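Local coordinates for protein putative fimbrial subunit (Corynebacterium diphtheriae, PDB 4HSQ) that probably forms the shaft of a surface pilus as the major pilin SpaD, represented here by its domains D2 and D3, and binds calcium, at residues Phe43-Asp48 against Leu103-Lys108; Gly147-Val152 against Phe200-Leu205; Leu170-Ser175 against Gly182-Asp187. All blocks are in the same frame, centred on the assembly; numbering follows the deposited sequence.

Interaction 1: residues Phe43-Asp48 against Leu103-Lys108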
ATOM      1  N   PHE A  43      -6.778 -16.925  13.017  1.00 16.00           N
ATOM      2  CA  PHE A  43      -7.090 -15.827  12.119  1.00 14.21           C
ATOM      3  C   PHE A  43      -6.841 -16.310  10.742  1.00 17.64           C
ATOM      4  O   PHE A  43      -5.821 -16.953  10.512  1.00 14.76           O
ATOM      5  CB  PHE A  43      -6.190 -14.590  12.385  1.00 15.50           C
ATOM      6  CG  PHE A  43      -6.083 -14.102  13.801  1.00 16.06           C
ATOM      7  CD1 PHE A  43      -6.754 -12.956  14.210  1.00 17.85           C
ATOM      8  CD2 PHE A  43      -5.224 -14.728  14.709  1.00 18.21           C
ATOM      9  CE1 PHE A  43      -6.607 -12.462  15.515  1.00 18.25           C
ATOM     10  CE2 PHE A  43      -5.067 -14.226  16.011  1.00 20.43           C
ATOM     11  CZ  PHE A  43      -5.748 -13.086  16.397  1.00 17.60           C
ATOM     12  N   GLU A  44      -7.710 -15.945   9.791  1.00 15.84           N
ATOM     13  CA  GLU A  44      -7.519 -16.284   8.389  1.00 16.01           C
ATOM     14  C   GLU A  44      -7.665 -15.033   7.581  1.00 19.30           C
ATOM     15  O   GLU A  44      -8.506 -14.207   7.909  1.00 19.44           O
ATOM     16  CB  GLU A  44      -8.509 -17.366   7.922  1.00 17.72           C
ATOM     17  CG  GLU A  44      -8.088 -18.735   8.419  1.00 24.08           C
ATOM     18  CD  GLU A  44      -8.792 -19.919   7.792  1.00 36.40           C
ATOM     19  OE1 GLU A  44      -9.581 -19.712   6.844  1.00 29.45           O
ATOM     20  OE2 GLU A  44      -8.559 -21.055   8.259  1.00 29.93           O
ATOM     21  N   ASP A  45      -6.824 -14.859   6.560  1.00 16.50           N
ATOM     22  CA  ASP A  45      -6.897 -13.665   5.729  1.00 15.56           C
ATOM     23  C   ASP A  45      -6.427 -13.982   4.324  1.00 19.02           C
ATOM     24  O   ASP A  45      -5.247 -14.315   4.112  1.00 17.44           O
ATOM     25  CB  ASP A  45      -6.057 -12.524   6.352  1.00 16.06           C
ATOM     26  CG  ASP A  45      -6.307 -11.154   5.733  1.00 15.72           C
ATOM     27  OD1 ASP A  45      -6.448 -11.080   4.502  1.00 17.36           O
ATOM     28  OD2 ASP A  45      -6.188 -10.141   6.463  1.00 17.05           O
ATOM     29  N   GLU A  46      -7.365 -13.880   3.363  1.00 16.24           N
ATOM     30  CA  GLU A  46      -7.116 -14.097   1.931  1.00 17.24           C
ATOM     31  C   GLU A  46      -6.502 -12.848   1.390  1.00 19.79           C
ATOM     32  O   GLU A  46      -7.179 -11.834   1.182  1.00 19.91           O
ATOM     33  CB  GLU A  46      -8.415 -14.428   1.176  1.00 18.69           C
ATOM     34  CG  GLU A  46      -9.026 -15.767   1.558  1.00 33.13           C
ATOM     35  CD  GLU A  46     -10.315 -16.053   0.814  1.00 64.77           C
ATOM     36  OE1 GLU A  46     -10.252 -16.295  -0.414  1.00 71.05           O
ATOM     37  OE2 GLU A  46     -11.394 -15.987   1.448  1.00 59.25           O
ATOM     38  N   LEU A  47      -5.202 -12.874   1.248  1.00 15.56           N
ATOM     39  CA  LEU A  47      -4.528 -11.676   0.800  1.00 14.26           C
ATOM     40  C   LEU A  47      -4.658 -11.505  -0.675  1.00 16.36           C
ATOM     41  O   LEU A  47      -4.507 -12.469  -1.435  1.00 14.60           O
ATOM     42  CB  LEU A  47      -3.043 -11.731   1.180  1.00 13.19           C
ATOM     43  CG  LEU A  47      -2.751 -11.839   2.678  1.00 17.44           C
ATOM     44  CD1 LEU A  47      -1.263 -12.013   2.899  1.00 18.40           C
ATOM     45  CD2 LEU A  47      -3.281 -10.603   3.437  1.00 17.22           C
ATOM     46  N   ASP A  48      -4.913 -10.265  -1.088  1.00 14.65           N
ATOM     47  CA  ASP A  48      -4.955  -9.904  -2.509  1.00 13.70           C
ATOM     48  C   ASP A  48      -3.650 -10.407  -3.142  1.00 17.91           C
ATOM     49  O   ASP A  48      -2.576 -10.337  -2.518  1.00 16.87           O
ATOM     50  CB  ASP A  48      -5.131  -8.380  -2.674  1.00 14.32           C
ATOM     51  CG  ASP A  48      -5.226  -7.935  -4.118  1.00 15.17           C
ATOM     52  OD1 ASP A  48      -6.331  -7.557  -4.548  1.00 16.15           O
ATOM     53  OD2 ASP A  48      -4.195  -7.974  -4.821  1.00 17.52           O
ATOM     54  N   LEU A 103      -3.997  -9.262  16.060  1.00 15.44           N
ATOM     55  CA  LEU A 103      -2.963  -9.754  15.158  1.00 14.67           C
ATOM     56  C   LEU A 103      -2.520  -8.623  14.272  1.00 15.96           C
ATOM     57  O   LEU A 103      -3.347  -8.061  13.570  1.00 16.25           O
ATOM     58  CB  LEU A 103      -3.461 -10.954  14.291  1.00 14.37           C
ATOM     59  CG  LEU A 103      -2.599 -11.290  13.038  1.00 16.42           C
ATOM     60  CD1 LEU A 103      -1.219 -11.862  13.440  1.00 15.22           C
ATOM     61  CD2 LEU A 103      -3.325 -12.232  12.070  1.00 14.66           C
ATOM     62  N   THR A 104      -1.214  -8.339  14.248  1.00 13.61           N
ATOM     63  CA  THR A 104      -0.664  -7.343  13.329  1.00 13.62           C
ATOM     64  C   THR A 104       0.343  -8.043  12.444  1.00 14.98           C
ATOM     65  O   THR A 104       1.222  -8.772  12.937  1.00 14.40           O
ATOM     66  CB  THR A 104      -0.027  -6.125  14.060  1.00 16.70           C
ATOM     67  OG1 THR A 104      -1.044  -5.476  14.825  1.00 15.46           O
ATOM     68  CG2 THR A 104       0.535  -5.080  13.058  1.00 14.50           C
ATOM     69  N   PHE A 105       0.233  -7.816  11.133  1.00 11.01           N
ATOM     70  CA  PHE A 105       1.185  -8.438  10.220  1.00  9.86           C
ATOM     71  C   PHE A 105       1.535  -7.451   9.132  1.00 14.51           C
ATOM     72  O   PHE A 105       0.789  -6.500   8.861  1.00 13.50           O
ATOM     73  CB  PHE A 105       0.674  -9.775   9.651  1.00 10.97           C
ATOM     74  CG  PHE A 105      -0.546  -9.664   8.761  1.00 12.05           C
ATOM     75  CD1 PHE A 105      -0.413  -9.590   7.381  1.00 13.23           C
ATOM     76  CD2 PHE A 105      -1.834  -9.757   9.299  1.00 13.22           C
ATOM     77  CE1 PHE A 105      -1.544  -9.484   6.562  1.00 14.84           C
ATOM     78  CE2 PHE A 105      -2.960  -9.648   8.480  1.00 16.24           C
ATOM     79  CZ  PHE A 105      -2.809  -9.522   7.119  1.00 13.35           C
ATOM     80  N   GLU A 106       2.660  -7.709   8.494  1.00 11.85           N
ATOM     81  CA  GLU A 106       3.234  -6.843   7.502  1.00 11.74           C
ATOM     82  C   GLU A 106       3.178  -7.433   6.115  1.00 14.13           C
ATOM     83  O   GLU A 106       3.402  -8.630   5.925  1.00 14.86           O
ATOM     84  CB  GLU A 106       4.669  -6.582   7.938  1.00 12.85           C
ATOM     85  CG  GLU A 106       5.454  -5.591   7.107  1.00 16.29           C
ATOM     86  CD  GLU A 106       6.905  -5.615   7.545  1.00 36.35           C
ATOM     87  OE1 GLU A 106       7.199  -5.124   8.657  1.00 40.12           O
ATOM     88  OE2 GLU A 106       7.735  -6.186   6.809  1.00 35.04           O
ATOM     89  N   VAL A 107       2.898  -6.558   5.129  1.00 11.27           N
ATOM     90  CA  VAL A 107       2.832  -6.895   3.701  1.00 10.80           C
ATOM     91  C   VAL A 107       3.554  -5.841   2.883  1.00 13.58           C
ATOM     92  O   VAL A 107       3.821  -4.726   3.381  1.00 12.82           O
ATOM     93  CB  VAL A 107       1.336  -7.020   3.214  1.00 13.26           C
ATOM     94  CG1 VAL A 107       0.611  -8.196   3.877  1.00 13.22           C
ATOM     95  CG2 VAL A 107       0.554  -5.711   3.399  1.00 11.51           C
ATOM     96  N   LYS A 108       3.776  -6.146   1.602  1.00  9.99           N
ATOM     97  CA  LYS A 108       4.256  -5.204   0.592  1.00  9.78           C
ATOM     98  C   LYS A 108       3.382  -5.375  -0.614  1.00 14.40           C
ATOM     99  O   LYS A 108       3.156  -6.510  -1.034  1.00 13.30           O
ATOM    100  CB  LYS A 108       5.730  -5.402   0.184  1.00 10.94           C
ATOM    101  CG  LYS A 108       6.721  -5.049   1.308  1.00 15.55           C
ATOM    102  CD  LYS A 108       8.178  -5.326   0.891  1.00 14.88           C
ATOM    103  CE  LYS A 108       9.102  -5.047   2.070  1.00 18.49           C
ATOM    104  NZ  LYS A 108      10.534  -5.334   1.748  1.00 17.54           N
TER
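Leu103 CB stands over one face of the Phe43 ring, almost above its centre and 3.7 Å from the centroid, which makes a CH-pi contact. Leu103 CD2 continues the cover back along the phenylalanine and reaches Phe43 CB at 3.7 Å, because the two side chains slide past each other in opposite directions. Further along, Leu47 and Phe105 meet tip to tip, with Leu47 CD2 3.7 Å from Phe105 CE1. Asp45 comes to the same ring at its edge: OD2 lies in the ring plane, 3.5 Å from Phe105 CZ. The carboxylate plane stands 87° from the ring plane, so an oxygen faces the electropositive rim and not the pi face. Leu47 CD1 adds a looser touch on Val107 CG1 at 4.4 Å.

No hydrogen bond joins the two segments. The Phe105 ring crosses the gap from the crowded rotamer, with CG between the backbone N and the carbonyl carbon (chi1 65°). Asp45 has CG anti to the backbone N. Its buried carboxylate is hydrogen-bonded through OD2 to Lys8 NZ. Burial close to Asn120 would be consistent with a raised pKa and with the acidic residue of a Lys-Asn isopeptide site.

The touching parts, 43-47 and 103-107, run 15° apart but belong to different sheets. This is face-to-face packing in the core of a beta sandwich, within the Sgo0707 N2-type adhesin domain. Strand 41-46 is flanked in its sheet by strands 82-87 and 117-127, and strand 100-109 lies between strands 20-28 and 51-61 in the other.

Interaction 2: residues Gly147-Val152 against Phe200-Leu205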
ATOM      1  N   GLY A 147      -1.576   4.098  -7.376  1.00 11.07           N
ATOM      2  CA  GLY A 147      -1.726   4.334  -8.807  1.00  9.85           C
ATOM      3  C   GLY A 147      -0.386   4.443  -9.479  1.00 12.18           C
ATOM      4  O   GLY A 147       0.649   4.572  -8.814  1.00 11.08           O
ATOM      5  N   LYS A 148      -0.392   4.347 -10.789  1.00 10.08           N
ATOM      6  CA  LYS A 148       0.848   4.516 -11.558  1.00  9.33           C
ATOM      7  C   LYS A 148       1.032   5.971 -11.954  1.00 14.78           C
ATOM      8  O   LYS A 148       0.061   6.667 -12.225  1.00 14.57           O
ATOM      9  CB  LYS A 148       0.813   3.653 -12.809  1.00 10.75           C
ATOM     10  CG  LYS A 148       0.792   2.181 -12.468  1.00 13.03           C
ATOM     11  CD  LYS A 148       1.156   1.352 -13.704  1.00 23.62           C
ATOM     12  CE  LYS A 148       0.129   0.305 -14.012  1.00 43.60           C
ATOM     13  NZ  LYS A 148       0.398  -0.324 -15.332  1.00 53.37           N
ATOM     14  N   LEU A 149       2.284   6.421 -12.002  1.00 12.05           N
ATOM     15  CA  LEU A 149       2.604   7.757 -12.420  1.00 12.68           C
ATOM     16  C   LEU A 149       3.455   7.664 -13.686  1.00 18.79           C
ATOM     17  O   LEU A 149       4.599   7.226 -13.623  1.00 18.01           O
ATOM     18  CB  LEU A 149       3.309   8.574 -11.315  1.00 12.40           C
ATOM     19  CG  LEU A 149       3.783   9.980 -11.757  1.00 16.03           C
ATOM     20  CD1 LEU A 149       2.591  10.860 -12.211  1.00 14.21           C
ATOM     21  CD2 LEU A 149       4.575  10.655 -10.663  1.00 17.53           C
ATOM     22  N   LYS A 150       2.872   8.051 -14.828  1.00 14.98           N
ATOM     23  CA  LYS A 150       3.579   8.031 -16.104  1.00 14.87           C
ATOM     24  C   LYS A 150       3.996   9.451 -16.442  1.00 18.42           C
ATOM     25  O   LYS A 150       3.167  10.368 -16.430  1.00 17.42           O
ATOM     26  CB  LYS A 150       2.658   7.448 -17.201  1.00 16.10           C
ATOM     27  CG  LYS A 150       3.251   7.454 -18.594  1.00 17.37           C
ATOM     28  CD  LYS A 150       2.250   6.894 -19.610  1.00 16.74           C
ATOM     29  CE  LYS A 150       2.860   6.973 -20.991  1.00 29.34           C
ATOM     30  NZ  LYS A 150       2.103   6.189 -21.993  1.00 41.70           N
ATOM     31  N   VAL A 151       5.271   9.634 -16.765  1.00 15.87           N
ATOM     32  CA  VAL A 151       5.791  10.933 -17.146  1.00 16.47           C
ATOM     33  C   VAL A 151       6.118  10.917 -18.635  1.00 21.06           C
ATOM     34  O   VAL A 151       6.742   9.975 -19.098  1.00 18.52           O
ATOM     35  CB  VAL A 151       7.012  11.318 -16.277  1.00 21.12           C
ATOM     36  CG1 VAL A 151       7.699  12.580 -16.795  1.00 21.14           C
ATOM     37  CG2 VAL A 151       6.577  11.507 -14.827  1.00 21.50           C
ATOM     38  N   VAL A 152       5.659  11.929 -19.385  1.00 19.12           N
ATOM     39  CA  VAL A 152       5.979  11.985 -20.816  1.00 20.16           C
ATOM     40  C   VAL A 152       6.743  13.297 -21.052  1.00 21.93           C
ATOM     41  O   VAL A 152       6.259  14.366 -20.703  1.00 21.42           O
ATOM     42  CB  VAL A 152       4.779  11.742 -21.772  1.00 25.42           C
ATOM     43  CG1 VAL A 152       3.536  12.480 -21.327  1.00 26.86           C
ATOM     44  CG2 VAL A 152       5.125  12.041 -23.239  1.00 24.80           C
ATOM     45  N   PHE A 200       8.513   7.249 -18.836  1.00 14.07           N
ATOM     46  CA  PHE A 200       8.818   6.257 -17.806  1.00 13.15           C
ATOM     47  C   PHE A 200       7.553   6.164 -16.991  1.00 17.09           C
ATOM     48  O   PHE A 200       6.768   7.116 -16.995  1.00 14.73           O
ATOM     49  CB  PHE A 200      10.057   6.576 -16.930  1.00 13.90           C
ATOM     50  CG  PHE A 200       9.954   7.824 -16.090  1.00 13.12           C
ATOM     51  CD1 PHE A 200       9.259   7.819 -14.887  1.00 15.42           C
ATOM     52  CD2 PHE A 200      10.579   8.997 -16.487  1.00 14.07           C
ATOM     53  CE1 PHE A 200       9.178   8.980 -14.105  1.00 17.01           C
ATOM     54  CE2 PHE A 200      10.514  10.152 -15.699  1.00 16.78           C
ATOM     55  CZ  PHE A 200       9.799  10.146 -14.529  1.00 15.81           C
ATOM     56  N   THR A 201       7.356   5.047 -16.297  1.00 13.93           N
ATOM     57  CA  THR A 201       6.201   4.897 -15.423  1.00 13.51           C
ATOM     58  C   THR A 201       6.697   4.432 -14.058  1.00 18.47           C
ATOM     59  O   THR A 201       7.480   3.480 -13.972  1.00 18.34           O
ATOM     60  CB  THR A 201       5.175   3.908 -16.040  1.00 19.01           C
ATOM     61  OG1 THR A 201       4.705   4.445 -17.274  1.00 18.82           O
ATOM     62  CG2 THR A 201       3.980   3.679 -15.132  1.00 18.20           C
ATOM     63  N   ILE A 202       6.251   5.110 -13.000  1.00 13.80           N
ATOM     64  CA  ILE A 202       6.535   4.703 -11.636  1.00 12.95           C
ATOM     65  C   ILE A 202       5.336   3.869 -11.205  1.00 17.99           C
ATOM     66  O   ILE A 202       4.234   4.405 -11.065  1.00 16.82           O
ATOM     67  CB  ILE A 202       6.799   5.905 -10.673  1.00 14.77           C
ATOM     68  CG1 ILE A 202       7.879   6.860 -11.210  1.00 14.41           C
ATOM     69  CG2 ILE A 202       7.121   5.399  -9.236  1.00 13.98           C
ATOM     70  CD1 ILE A 202       8.093   8.140 -10.379  1.00 14.64           C
ATOM     71  N   ASP A 203       5.540   2.561 -11.061  1.00 14.14           N
ATOM     72  CA  ASP A 203       4.541   1.623 -10.563  1.00 14.00           C
ATOM     73  C   ASP A 203       4.965   1.248  -9.111  1.00 19.93           C
ATOM     74  O   ASP A 203       5.837   0.391  -8.912  1.00 19.96           O
ATOM     75  CB  ASP A 203       4.435   0.399 -11.500  1.00 15.17           C
ATOM     76  CG  ASP A 203       3.354  -0.607 -11.112  1.00 20.58           C
ATOM     77  OD1 ASP A 203       2.780  -0.472 -10.016  1.00 19.93           O
ATOM     78  OD2 ASP A 203       3.064  -1.503 -11.918  1.00 24.06           O
ATOM     79  N   GLY A 204       4.483   1.976  -8.108  1.00 15.02           N
ATOM     80  CA  GLY A 204       3.411   2.965  -8.145  1.00 13.08           C
ATOM     81  C   GLY A 204       3.402   3.686  -6.828  1.00 14.73           C
ATOM     82  O   GLY A 204       4.205   3.370  -5.941  1.00 14.20           O
ATOM     83  N   LEU A 205       2.487   4.644  -6.673  1.00 11.57           N
ATOM     84  CA  LEU A 205       2.481   5.490  -5.504  1.00 11.66           C
ATOM     85  C   LEU A 205       1.182   5.421  -4.755  1.00 14.39           C
ATOM     86  O   LEU A 205       0.132   5.228  -5.357  1.00 12.98           O
ATOM     87  CB  LEU A 205       2.742   6.957  -5.920  1.00 12.15           C
ATOM     88  CG  LEU A 205       3.990   7.230  -6.774  1.00 15.80           C
ATOM     89  CD1 LEU A 205       4.011   8.696  -7.244  1.00 15.08           C
ATOM     90  CD2 LEU A 205       5.271   6.861  -5.998  1.00 16.64           C
TER
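Val151 and Phe200 lie side by side and point the same way from their strands. Val151 CB stands over one face of the Phe200 ring, shifted toward the rim, 3.8 Å from the centroid in a CH-pi contact. Val151 CG2 touches Phe200 CZ at 3.5 Å. The ring reaches across to its neighbour because Phe200 CG lies between the backbone N and the carbonyl carbon (chi1 63°). On the same buried face, Leu149 crosses Leu205 obliquely, with CD2 of Leu149 4.0 Å from CD1 of Leu205. Leu225 of strand 222-229 packs on Leu149 and Val151.

These side chains stand on an antiparallel pair of strands in the Prealbumin-like domain, consistent with a CnaB-type fold. Gly147 with Leu205, Leu149 with Ile202 and Val151 with Phe200 are hydrogen-bonded pairs, each with two backbone bonds. Leu149 N to Ile202 O is nearly straight (170°). In the return bond, Ile202 N sits above the Leu149 carbonyl plane. The bond from Phe200 N to Val151 O is the longest, at 3.3 Å. A cis peptide precedes Gly204, whose CA passes 3.3 Å from Gly147 O.

The other face carries Lys148, Lys150, Thr201 and Asp203. Lys148 runs alongside Asp203, but NZ stays 4.5 Å from OD2, beyond a salt bridge. Asp203 OD1 instead accepts a hydrogen bond from Val112 N. The extended Lys150 crosses Thr201 obliquely, its CG 3.6 Å from OG1, and then leads away. Lys150 NZ is hydrogen-bonded to Glu258 O, and its side chain packs beside Thr264, a ligand of the bound calcium.

Interaction 3: residues Leu170-Ser175 against Gly182-Asp187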
ATOM      1  N   LEU A 170      11.664  11.985  -7.324  1.00 11.80           N
ATOM      2  CA  LEU A 170      10.326  12.121  -6.784  1.00 10.66           C
ATOM      3  C   LEU A 170      10.387  12.528  -5.340  1.00 15.03           C
ATOM      4  O   LEU A 170      11.180  11.974  -4.557  1.00 14.43           O
ATOM      5  CB  LEU A 170       9.613  10.761  -6.887  1.00 10.53           C
ATOM      6  CG  LEU A 170       8.166  10.740  -6.396  1.00 13.83           C
ATOM      7  CD1 LEU A 170       7.249  11.446  -7.398  1.00 14.82           C
ATOM      8  CD2 LEU A 170       7.717   9.315  -6.193  1.00 14.93           C
ATOM      9  N   TYR A 171       9.504  13.438  -4.967  1.00 12.21           N
ATOM     10  CA  TYR A 171       9.426  13.929  -3.600  1.00 12.25           C
ATOM     11  C   TYR A 171       8.010  14.001  -3.132  1.00 13.59           C
ATOM     12  O   TYR A 171       7.107  14.156  -3.942  1.00 13.14           O
ATOM     13  CB  TYR A 171       9.984  15.390  -3.556  1.00 13.28           C
ATOM     14  CG  TYR A 171      11.471  15.506  -3.763  1.00 15.41           C
ATOM     15  CD1 TYR A 171      12.332  15.692  -2.684  1.00 17.92           C
ATOM     16  CD2 TYR A 171      12.018  15.527  -5.046  1.00 15.01           C
ATOM     17  CE1 TYR A 171      13.710  15.820  -2.870  1.00 19.19           C
ATOM     18  CE2 TYR A 171      13.401  15.612  -5.242  1.00 15.77           C
ATOM     19  CZ  TYR A 171      14.240  15.772  -4.151  1.00 23.81           C
ATOM     20  OH  TYR A 171      15.601  15.912  -4.340  1.00 25.06           O
ATOM     21  N   GLN A 172       7.817  13.974  -1.815  1.00 11.80           N
ATOM     22  CA  GLN A 172       6.567  14.370  -1.189  1.00 11.70           C
ATOM     23  C   GLN A 172       6.666  15.891  -1.147  1.00 16.88           C
ATOM     24  O   GLN A 172       7.773  16.409  -0.999  1.00 15.64           O
ATOM     25  CB  GLN A 172       6.419  13.786   0.225  1.00 13.48           C
ATOM     26  CG  GLN A 172       6.258  12.267   0.271  1.00 15.13           C
ATOM     27  CD  GLN A 172       6.347  11.686   1.662  1.00 28.07           C
ATOM     28  OE1 GLN A 172       6.412  12.380   2.682  1.00 24.04           O
ATOM     29  NE2 GLN A 172       6.354  10.383   1.731  1.00 21.65           N
ATOM     30  N   CYS A 173       5.565  16.626  -1.300  1.00 16.24           N
ATOM     31  CA  CYS A 173       5.667  18.085  -1.224  1.00 16.84           C
ATOM     32  C   CYS A 173       4.349  18.677  -0.785  1.00 21.29           C
ATOM     33  O   CYS A 173       3.316  18.043  -0.961  1.00 21.35           O
ATOM     34  CB  CYS A 173       6.104  18.677  -2.573  1.00 17.01           C
ATOM     35  SG  CYS A 173       4.937  18.393  -3.939  1.00 20.32           S
ATOM     36  N   THR A 174       4.365  19.913  -0.285  1.00 18.70           N
ATOM     37  CA  THR A 174       3.077  20.576  -0.028  1.00 20.03           C
ATOM     38  C   THR A 174       2.751  21.376  -1.287  1.00 22.36           C
ATOM     39  O   THR A 174       1.585  21.554  -1.607  1.00 21.84           O
ATOM     40  CB  THR A 174       3.028  21.390   1.269  1.00 32.41           C
ATOM     41  OG1 THR A 174       4.189  22.194   1.370  1.00 34.81           O
ATOM     42  CG2 THR A 174       2.889  20.506   2.504  1.00 36.94           C
ATOM     43  N   SER A 175       3.798  21.795  -2.045  1.00 18.25           N
ATOM     44  CA  SER A 175       3.674  22.517  -3.322  1.00 16.83           C
ATOM     45  C   SER A 175       4.973  22.359  -4.112  1.00 19.57           C
ATOM     46  O   SER A 175       5.993  21.958  -3.539  1.00 16.90           O
ATOM     47  CB  SER A 175       3.367  23.998  -3.094  1.00 17.73           C
ATOM     48  OG  SER A 175       4.542  24.770  -2.887  1.00 17.11           O
ATOM     49  N   GLY A 182      12.310  13.323   0.400  1.00 15.90           N
ATOM     50  CA  GLY A 182      12.847  12.798  -0.849  1.00 16.73           C
ATOM     51  C   GLY A 182      14.329  13.083  -1.053  1.00 21.08           C
ATOM     52  O   GLY A 182      14.942  13.768  -0.234  1.00 20.58           O
ATOM     53  N   PRO A 183      14.935  12.604  -2.156  1.00 19.27           N
ATOM     54  CA  PRO A 183      14.318  11.819  -3.247  1.00 18.79           C
ATOM     55  C   PRO A 183      13.849  10.456  -2.744  1.00 21.39           C
ATOM     56  O   PRO A 183      14.563   9.752  -2.030  1.00 20.69           O
ATOM     57  CB  PRO A 183      15.437  11.734  -4.294  1.00 20.81           C
ATOM     58  CG  PRO A 183      16.709  11.889  -3.498  1.00 25.51           C
ATOM     59  CD  PRO A 183      16.368  12.854  -2.410  1.00 20.57           C
ATOM     60  N   LEU A 184      12.592  10.134  -3.053  1.00 15.70           N
ATOM     61  CA  LEU A 184      11.956   8.897  -2.626  1.00 14.65           C
ATOM     62  C   LEU A 184      12.432   7.686  -3.411  1.00 17.26           C
ATOM     63  O   LEU A 184      12.629   7.762  -4.615  1.00 15.77           O
ATOM     64  CB  LEU A 184      10.430   9.019  -2.804  1.00 14.19           C
ATOM     65  CG  LEU A 184       9.700  10.075  -1.961  1.00 17.66           C
ATOM     66  CD1 LEU A 184       8.216  10.087  -2.290  1.00 16.69           C
ATOM     67  CD2 LEU A 184       9.891   9.821  -0.473  1.00 20.22           C
ATOM     68  N   THR A 185      12.581   6.566  -2.715  1.00 15.73           N
ATOM     69  CA  THR A 185      12.887   5.290  -3.335  1.00 15.82           C
ATOM     70  C   THR A 185      11.564   4.546  -3.477  1.00 18.92           C
ATOM     71  O   THR A 185      10.835   4.340  -2.491  1.00 17.52           O
ATOM     72  CB  THR A 185      13.931   4.495  -2.541  1.00 21.44           C
ATOM     73  OG1 THR A 185      15.151   5.233  -2.526  1.00 22.15           O
ATOM     74  CG2 THR A 185      14.167   3.097  -3.137  1.00 19.57           C
ATOM     75  N   VAL A 186      11.257   4.156  -4.709  1.00 16.96           N
ATOM     76  CA  VAL A 186      10.053   3.409  -5.031  1.00 18.63           C
ATOM     77  C   VAL A 186      10.509   2.167  -5.775  1.00 24.71           C
ATOM     78  O   VAL A 186      11.048   2.272  -6.889  1.00 22.27           O
ATOM     79  CB  VAL A 186       8.978   4.223  -5.813  1.00 23.51           C
ATOM     80  CG1 VAL A 186       7.709   3.389  -6.021  1.00 24.85           C
ATOM     81  CG2 VAL A 186       8.644   5.533  -5.105  1.00 23.61           C
ATOM     82  N   ASP A 187      10.292   0.997  -5.147  1.00 24.30           N
ATOM     83  CA  ASP A 187      10.649  -0.335  -5.655  1.00 25.28           C
ATOM     84  C   ASP A 187      12.143  -0.364  -6.097  1.00 30.72           C
ATOM     85  O   ASP A 187      12.437  -0.634  -7.254  1.00 31.26           O
ATOM     86  CB  ASP A 187       9.692  -0.782  -6.785  1.00 27.50           C
ATOM     87  CG  ASP A 187       9.786  -2.270  -7.152  1.00 36.46           C
ATOM     88  OD1 ASP A 187      10.670  -2.974  -6.594  1.00 38.23           O
ATOM     89  OD2 ASP A 187       8.940  -2.742  -7.944  1.00 30.06           O
TER
HETATM   90  O   HOH W   1      13.408   9.998  -6.220  1.00 17.37           O
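The Tyr171 ring carries Pro183 on one face. Pro183 CA lies above the plane, offset toward the rim, 4.2 Å from the ring centroid in a CH-pi contact. Gly182 C approaches obliquely, 3.3 Å from Tyr171 CE1. The tyrosine and the proline lie side by side, so Tyr171 OH runs up to Pro183 CD at 3.7 Å. Tyr171 OH is hydrogen-bonded to Glu169.

The peptide bond before Pro183 is cis. Gly182 has no side chain, and its CA comes 3.5 Å from Tyr171 CD1. Beyond the proline, Leu184 N donates to Leu170 O over 2.8 Å, almost straight at 177°. Leu170 O also takes a weak CA-H...O contact from Pro183 CA at 3.4 Å. A water accepts from Leu170 N at 2.9 Å and can donate to Leu184 O.

Leu184 CD1 reaches Leu170 CD2 at 4.0 Å, the two side chains crossing obliquely, and also touches Gln172 CG. Val186 CG2 meets the same Leu170 CD2, and Val186 also packs on Ile202 and Leu205 of strand 199-206.

The loop after strand 178-179 is thus laid against strand 167-173 of the Prealbumin-like domain, which also carries Cys173, disulfide-bonded to Cys224. Gln172 has further backbone bonds with Gly180 and Lys181. Across the two segments no charged group takes part: one straight backbone bond, the water and apolar packing carry the contact, which should depend little on ionisation.

In the fold
From the N terminus, interaction 1 comes first and closes the loop between strands 41-46 and 100-109, joining the two sheets of the N2-type domain. It is complete before interaction 2 opens, so the two are in series. Strand 142-155 pairs with strand 117-127 and so leads from the first domain into the Prealbumin-like one. There interaction 2 closes the span between residues 152 and 200. Interaction 3 is nested inside that span and closes a short loop of six residues. Interactions 2 and 3 touch: Leu205 and Ile202 pack on Val186, and Leu205 also on Leu170. Strand 199-206 thus meets the loop and strand 167-173 in one core.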